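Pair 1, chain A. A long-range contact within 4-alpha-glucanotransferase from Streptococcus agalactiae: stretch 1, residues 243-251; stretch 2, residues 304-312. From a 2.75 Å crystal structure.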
# COMPACT_ATOMS: atom_id res chain seq x y z
N PRO A 243 1.66 -13.53 -19.22
CA PRO A 243 0.52 -12.63 -19.48
C PRO A 243 0.29 -12.40 -20.97
O PRO A 243 1.21 -12.01 -21.70
CB PRO A 243 0.93 -11.34 -18.75
CG PRO A 243 2.02 -11.75 -17.83
CD PRO A 243 2.73 -12.88 -18.45
N LEU A 244 -0.95 -12.64 -21.41
CA LEU A 244 -1.37 -12.29 -22.76
C LEU A 244 -1.33 -10.78 -22.95
O LEU A 244 -0.73 -10.27 -23.90
CB LEU A 244 -2.78 -12.81 -23.06
CG LEU A 244 -3.08 -14.31 -23.04
CD1 LEU A 244 -4.51 -14.60 -23.54
CD2 LEU A 244 -2.02 -15.07 -23.84
N ALA A 245 -2.00 -10.05 -22.04
CA ALA A 245 -1.96 -8.61 -21.94
C ALA A 245 -1.51 -8.20 -20.53
O ALA A 245 -1.71 -8.94 -19.56
CB ALA A 245 -3.32 -8.03 -22.23
N ILE A 246 -0.90 -7.02 -20.42
CA ILE A 246 -0.47 -6.49 -19.14
C ILE A 246 -1.23 -5.19 -18.82
O ILE A 246 -1.94 -4.62 -19.67
CB ILE A 246 1.06 -6.27 -19.05
CG1 ILE A 246 1.54 -5.30 -20.13
CG2 ILE A 246 1.81 -7.60 -19.08
CD1 ILE A 246 2.85 -4.65 -19.80
N ALA A 247 -1.04 -4.73 -17.58
CA ALA A 247 -1.76 -3.59 -17.04
C ALA A 247 -0.96 -2.30 -17.19
O ALA A 247 0.27 -2.29 -17.22
CB ALA A 247 -2.09 -3.82 -15.58
N GLY A 248 -1.69 -1.20 -17.29
CA GLY A 248 -1.08 0.11 -17.35
C GLY A 248 -2.12 1.21 -17.47
O GLY A 248 -3.28 1.07 -17.06
N VAL A 249 -1.70 2.31 -18.08
CA VAL A 249 -2.56 3.48 -18.15
C VAL A 249 -1.97 4.37 -19.24
O VAL A 249 -0.74 4.48 -19.36
CB VAL A 249 -2.65 4.15 -16.77
CG1 VAL A 249 -1.50 5.15 -16.52
CG2 VAL A 249 -4.04 4.71 -16.53
N PRO A 250 -2.79 4.97 -20.10
CA PRO A 250 -2.26 5.74 -21.23
C PRO A 250 -1.91 7.17 -20.83
O PRO A 250 -2.18 7.62 -19.72
CB PRO A 250 -3.42 5.73 -22.24
CG PRO A 250 -4.65 5.36 -21.45
CD PRO A 250 -4.26 5.05 -20.02
N ALA A 251 -1.30 7.87 -21.78
CA ALA A 251 -0.87 9.24 -21.54
C ALA A 251 -2.06 10.16 -21.38
O ALA A 251 -3.02 10.08 -22.14
CB ALA A 251 -0.01 9.74 -22.69
N TYR A 304 -10.61 -0.73 -17.58
CA TYR A 304 -9.16 -0.80 -17.38
C TYR A 304 -8.42 -0.76 -18.72
O TYR A 304 -8.94 -1.18 -19.76
CB TYR A 304 -8.72 -2.04 -16.60
CG TYR A 304 -9.00 -3.31 -17.34
CD1 TYR A 304 -10.27 -3.87 -17.33
CD2 TYR A 304 -8.02 -3.95 -18.09
CE1 TYR A 304 -10.56 -5.02 -18.01
CE2 TYR A 304 -8.30 -5.11 -18.80
CZ TYR A 304 -9.58 -5.64 -18.74
OH TYR A 304 -9.92 -6.78 -19.41
N TRP A 305 -7.20 -0.25 -18.67
CA TRP A 305 -6.35 -0.15 -19.85
C TRP A 305 -5.52 -1.42 -19.99
O TRP A 305 -4.87 -1.84 -19.03
CB TRP A 305 -5.45 1.08 -19.73
CG TRP A 305 -4.56 1.26 -20.89
CD1 TRP A 305 -3.25 0.88 -20.98
CD2 TRP A 305 -4.88 1.90 -22.13
NE1 TRP A 305 -2.74 1.24 -22.20
CE2 TRP A 305 -3.72 1.86 -22.93
CE3 TRP A 305 -6.04 2.49 -22.64
CZ2 TRP A 305 -3.69 2.40 -24.21
CZ3 TRP A 305 -6.00 3.02 -23.92
CH2 TRP A 305 -4.83 2.97 -24.68
N GLU A 306 -5.53 -2.00 -21.19
CA GLU A 306 -5.01 -3.34 -21.44
C GLU A 306 -3.95 -3.27 -22.55
O GLU A 306 -4.27 -3.33 -23.74
CB GLU A 306 -6.14 -4.30 -21.81
CG GLU A 306 -5.75 -5.78 -21.84
CD GLU A 306 -6.74 -6.69 -22.61
OE1 GLU A 306 -6.61 -6.80 -23.86
OE2 GLU A 306 -7.63 -7.32 -21.99
N ILE A 307 -2.68 -3.17 -22.15
CA ILE A 307 -1.58 -3.25 -23.11
C ILE A 307 -1.46 -4.68 -23.61
O ILE A 307 -1.42 -5.62 -22.81
CB ILE A 307 -0.26 -2.79 -22.47
CG1 ILE A 307 -0.41 -1.41 -21.83
CG2 ILE A 307 0.86 -2.84 -23.51
CD1 ILE A 307 0.14 -1.30 -20.42
N ARG A 308 -1.41 -4.87 -24.92
CA ARG A 308 -1.21 -6.22 -25.43
C ARG A 308 0.25 -6.63 -25.26
O ARG A 308 1.10 -5.83 -24.85
CB ARG A 308 -1.63 -6.31 -26.89
CG ARG A 308 -1.02 -5.22 -27.73
CD ARG A 308 -1.68 -5.14 -29.10
NE ARG A 308 -1.54 -3.79 -29.65
CZ ARG A 308 -2.48 -2.85 -29.58
NH1 ARG A 308 -3.65 -3.12 -29.01
NH2 ARG A 308 -2.25 -1.65 -30.09
N GLY A 309 0.54 -7.89 -25.58
CA GLY A 309 1.92 -8.31 -25.76
C GLY A 309 2.46 -7.56 -26.96
O GLY A 309 1.71 -6.78 -27.54
N ASP A 310 3.71 -7.77 -27.35
CA ASP A 310 4.32 -7.04 -28.47
C ASP A 310 4.08 -5.53 -28.33
O ASP A 310 3.76 -4.83 -29.30
CB ASP A 310 3.84 -7.57 -29.84
CG ASP A 310 2.33 -7.36 -30.12
OD1 ASP A 310 1.95 -6.29 -30.64
OD2 ASP A 310 1.53 -8.28 -29.83
N TYR A 311 4.24 -5.02 -27.12
CA TYR A 311 4.16 -3.58 -26.91
C TYR A 311 5.51 -2.94 -27.17
O TYR A 311 6.55 -3.59 -27.11
CB TYR A 311 3.68 -3.26 -25.48
CG TYR A 311 4.61 -3.73 -24.37
CD1 TYR A 311 4.45 -4.98 -23.79
CD2 TYR A 311 5.61 -2.90 -23.88
CE1 TYR A 311 5.30 -5.41 -22.76
CE2 TYR A 311 6.47 -3.32 -22.85
CZ TYR A 311 6.30 -4.58 -22.30
OH TYR A 311 7.12 -5.02 -21.29
N GLN A 312 5.48 -1.66 -27.50
CA GLN A 312 6.70 -0.86 -27.46
C GLN A 312 6.60 0.28 -26.46
O GLN A 312 7.56 0.53 -25.71
CB GLN A 312 7.06 -0.33 -28.86
CG GLN A 312 8.50 0.21 -28.96
CD GLN A 312 9.56 -0.89 -28.88
OE1 GLN A 312 9.28 -2.07 -29.11
NE2 GLN A 312 10.79 -0.50 -28.54
O HOH W 1 -5.10 -0.48 -16.06

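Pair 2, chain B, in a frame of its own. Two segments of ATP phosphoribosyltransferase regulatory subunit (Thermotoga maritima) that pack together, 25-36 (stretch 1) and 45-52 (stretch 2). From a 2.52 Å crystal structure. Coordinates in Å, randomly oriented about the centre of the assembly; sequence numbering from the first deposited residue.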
# COMPACT_ATOMS: atom_id res chain seq x y z
N PHE B 25 -8.55 26.98 -0.47
CA PHE B 25 -8.17 25.94 0.49
C PHE B 25 -8.74 24.61 0.10
O PHE B 25 -9.95 24.47 0.00
CB PHE B 25 -8.66 26.28 1.89
CG PHE B 25 -7.85 27.34 2.57
CD1 PHE B 25 -7.99 28.67 2.22
CD2 PHE B 25 -6.94 27.00 3.57
CE1 PHE B 25 -7.24 29.68 2.85
CE2 PHE B 25 -6.19 27.98 4.20
CZ PHE B 25 -6.36 29.36 3.83
N VAL B 26 -7.85 23.63 -0.09
CA VAL B 26 -8.21 22.27 -0.49
C VAL B 26 -7.45 21.19 0.28
O VAL B 26 -6.39 21.44 0.82
CB VAL B 26 -7.98 22.01 -2.01
CG1 VAL B 26 -8.81 22.93 -2.84
CG2 VAL B 26 -6.51 22.14 -2.38
N PRO B 27 -8.03 19.99 0.35
CA PRO B 27 -7.36 18.84 0.95
C PRO B 27 -6.02 18.56 0.37
O PRO B 27 -5.87 18.63 -0.83
CB PRO B 27 -8.29 17.69 0.59
CG PRO B 27 -9.62 18.31 0.57
CD PRO B 27 -9.41 19.67 -0.05
N ALA B 28 -5.06 18.20 1.22
CA ALA B 28 -3.73 17.75 0.80
C ALA B 28 -3.78 16.51 -0.13
O ALA B 28 -3.02 16.42 -1.10
CB ALA B 28 -2.90 17.45 2.04
N LEU B 29 -4.64 15.56 0.18
CA LEU B 29 -4.78 14.35 -0.62
C LEU B 29 -5.87 14.56 -1.67
O LEU B 29 -6.88 15.18 -1.39
CB LEU B 29 -5.12 13.15 0.28
CG LEU B 29 -3.90 12.44 0.84
CD1 LEU B 29 -4.30 11.21 1.62
CD2 LEU B 29 -2.93 12.04 -0.26
N GLU B 30 -5.65 14.04 -2.87
CA GLU B 30 -6.63 14.08 -3.95
C GLU B 30 -6.62 12.75 -4.72
O GLU B 30 -5.58 12.31 -5.20
CB GLU B 30 -6.34 15.25 -4.89
CG GLU B 30 -7.02 16.55 -4.46
CD GLU B 30 -6.55 17.78 -5.23
OE1 GLU B 30 -5.97 17.62 -6.33
OE2 GLU B 30 -6.77 18.90 -4.73
N LYS B 31 -7.78 12.08 -4.77
CA LYS B 31 -7.98 10.82 -5.48
C LYS B 31 -7.45 10.87 -6.91
O LYS B 31 -7.88 11.72 -7.69
CB LYS B 31 -9.48 10.51 -5.53
CG LYS B 31 -9.81 9.04 -5.62
CD LYS B 31 -11.26 8.80 -5.31
CE LYS B 31 -11.70 7.49 -5.88
NZ LYS B 31 -10.60 6.83 -6.64
N ALA B 32 -6.52 9.98 -7.25
CA ALA B 32 -6.00 9.84 -8.63
C ALA B 32 -6.53 8.57 -9.32
O ALA B 32 -6.94 7.60 -8.67
CB ALA B 32 -4.47 9.87 -8.65
N GLU B 33 -6.50 8.58 -10.65
CA GLU B 33 -7.06 7.46 -11.43
C GLU B 33 -5.97 6.53 -11.97
O GLU B 33 -6.23 5.36 -12.28
CB GLU B 33 -7.91 8.00 -12.59
N GLU B 34 -4.76 7.07 -12.07
CA GLU B 34 -3.62 6.34 -12.62
C GLU B 34 -2.38 6.47 -11.74
O GLU B 34 -2.10 7.55 -11.22
CB GLU B 34 -3.33 6.82 -14.05
CG GLU B 34 -3.81 5.83 -15.12
CD GLU B 34 -3.15 6.07 -16.47
OE1 GLU B 34 -2.11 5.44 -16.76
OE2 GLU B 34 -3.66 6.90 -17.25
N PRO B 35 -1.65 5.37 -11.58
CA PRO B 35 -0.44 5.37 -10.74
C PRO B 35 0.70 6.21 -11.33
O PRO B 35 1.75 5.68 -11.67
CB PRO B 35 -0.05 3.88 -10.70
CG PRO B 35 -1.23 3.12 -11.22
CD PRO B 35 -1.91 4.04 -12.17
N ALA B 36 0.48 7.51 -11.46
CA ALA B 36 1.54 8.41 -11.89
C ALA B 36 2.40 8.85 -10.69
O ALA B 36 1.88 9.08 -9.59
CB ALA B 36 0.96 9.63 -12.63
N GLY B 45 -8.32 0.61 -1.61
CA GLY B 45 -8.12 0.56 -3.04
C GLY B 45 -7.83 1.89 -3.72
O GLY B 45 -7.44 1.89 -4.89
N ASN B 46 -8.00 3.01 -2.98
CA ASN B 46 -7.87 4.35 -3.55
C ASN B 46 -6.40 4.67 -3.80
O ASN B 46 -5.55 4.30 -3.00
CB ASN B 46 -8.45 5.44 -2.62
CG ASN B 46 -9.93 5.24 -2.30
OD1 ASN B 46 -10.75 5.09 -3.22
ND2 ASN B 46 -10.28 5.25 -1.00
N LEU B 47 -6.10 5.35 -4.90
CA LEU B 47 -4.77 5.92 -5.11
C LEU B 47 -4.88 7.39 -4.89
O LEU B 47 -5.88 7.99 -5.23
CB LEU B 47 -4.32 5.72 -6.54
CG LEU B 47 -3.62 4.42 -6.83
CD1 LEU B 47 -3.61 4.23 -8.32
CD2 LEU B 47 -2.23 4.47 -6.30
N PHE B 48 -3.83 8.01 -4.34
CA PHE B 48 -3.88 9.44 -4.12
C PHE B 48 -2.62 10.14 -4.61
O PHE B 48 -1.54 9.56 -4.59
CB PHE B 48 -4.09 9.76 -2.62
CG PHE B 48 -5.45 9.37 -2.07
CD1 PHE B 48 -5.61 8.23 -1.32
CD2 PHE B 48 -6.56 10.17 -2.30
CE1 PHE B 48 -6.88 7.87 -0.80
CE2 PHE B 48 -7.82 9.82 -1.79
CZ PHE B 48 -7.97 8.68 -1.03
N SER B 49 -2.77 11.37 -5.08
CA SER B 49 -1.64 12.28 -5.19
C SER B 49 -1.71 13.20 -4.02
O SER B 49 -2.80 13.46 -3.49
CB SER B 49 -1.66 13.11 -6.47
OG SER B 49 -2.98 13.26 -6.95
N ILE B 50 -0.54 13.66 -3.61
CA ILE B 50 -0.39 14.61 -2.51
C ILE B 50 0.14 15.90 -3.10
O ILE B 50 0.93 15.87 -4.04
CB ILE B 50 0.53 14.05 -1.42
CG1 ILE B 50 0.31 14.81 -0.12
CG2 ILE B 50 1.98 14.15 -1.85
CD1 ILE B 50 0.93 14.17 1.11
N ARG B 51 -0.32 17.02 -2.54
CA ARG B 51 -0.10 18.33 -3.12
C ARG B 51 1.40 18.64 -3.16
O ARG B 51 2.04 18.78 -2.13
CB ARG B 51 -0.89 19.37 -2.32
CG ARG B 51 -0.68 20.82 -2.70
CD ARG B 51 -1.10 21.83 -1.62
NE ARG B 51 -2.42 21.52 -1.08
CZ ARG B 51 -2.71 21.49 0.22
NH1 ARG B 51 -1.81 21.78 1.13
NH2 ARG B 51 -3.93 21.18 0.62
N GLU B 52 1.95 18.70 -4.38
CA GLU B 52 3.38 18.88 -4.61
C GLU B 52 3.63 20.20 -5.28
O GLU B 52 4.74 20.70 -5.26
CB GLU B 52 3.91 17.77 -5.50
CG GLU B 52 4.10 16.46 -4.78
CD GLU B 52 4.76 15.38 -5.63
OE1 GLU B 52 4.04 14.56 -6.26
OE2 GLU B 52 6.00 15.34 -5.65

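Pair 1 and pair 2 are built on the same backbone plan: two short strands run antiparallel with a strong twist, their directions 135° apart in pair 1 and 136° in pair 2, and 14 central residues superpose with an RMSD of 0.8 Å. The axes approach to 4.6 Å and 4.3 Å.

The anchor of the register is the hydrogen-bonded pair I246(A)–I307(A), which matches E30(B)–S49(B). In pair 1, I246(A) N donates to I307(A) O at 2.8 Å, while the return bond from I307(A) N to I246(A) O, 3.0 Å, is weak. In pair 2 neither main-chain bond of this rung is weak: E30(B) N to S49(B) O and S49(B) N to E30(B) O, each 3.0 Å. The side chains at this rung share one face of each sheet but use different chemistry. I246(A) and I307(A) make an apolar contact, CG1 to CB at 3.9 Å, and I246(A) CD1 also reaches Y311(A) CE1 at 3.9 Å. Pair 2 places two polar residues there, and S49(B) OG adds a weak hydrogen bond to E30(B) O at 3.3 Å.

One step toward the start of the first strand, A245(A) matches L29(B), and R308(A) matches I50(B). The alanine packs tightly against main chain and aliphatic carbon, its CB 3.1 Å from I307(A) O and 3.3 Å from E306(A) CG. L29(B) covers its neighbours with a longer arm: its CD2 lies 3.5 Å from F48(B) CB and 4.2 Å from I50(B) CB. F48(B), the counterpart of E306(A), also brings its ring edge to the backbone of the first strand, with CD2 3.4 Å from K31(B) N.

At the far end, G248(A) matches A32(B) and W305(A) matches L47(B). An ideal CB on G248(A) would clash with I307(A) CD1 at 2.4 Å; S49(B), at the matching position, has no such arm, and A32(B) CB lies 4.1 Å from S49(B) OG. A32(B) N donates to L47(B) O at 2.9 Å. In pair 1 a water donates to G248(A) O at 2.6 Å and to W305(A) O at 3.3 Å. W305(A) lays its six-membered ring under P250(A), whose CG is 3.5 Å from the ring centroid in a CH-pi contact over the face. L47(B) is also met by a proline, with P35(B) CG 3.9 Å from L47(B) CD1, but P35(B) does not match P250(A); that position is E34(B).

At the other end, G309(A) matches R51(B), and L244(A) matches A28(B). Both pairs bond the backbone here, weakly from G309(A) N to L244(A) O at 3.2 Å, and from R51(B) N to A28(B) O at 3.1 Å. The arginine then lays one face of its guanidinium over A28(B) CA.

The rule to read is that the same backbone frame accepts different side chains, and that a long arm such as I307(A) can take the space a CB would need at the diagonal position, G248(A).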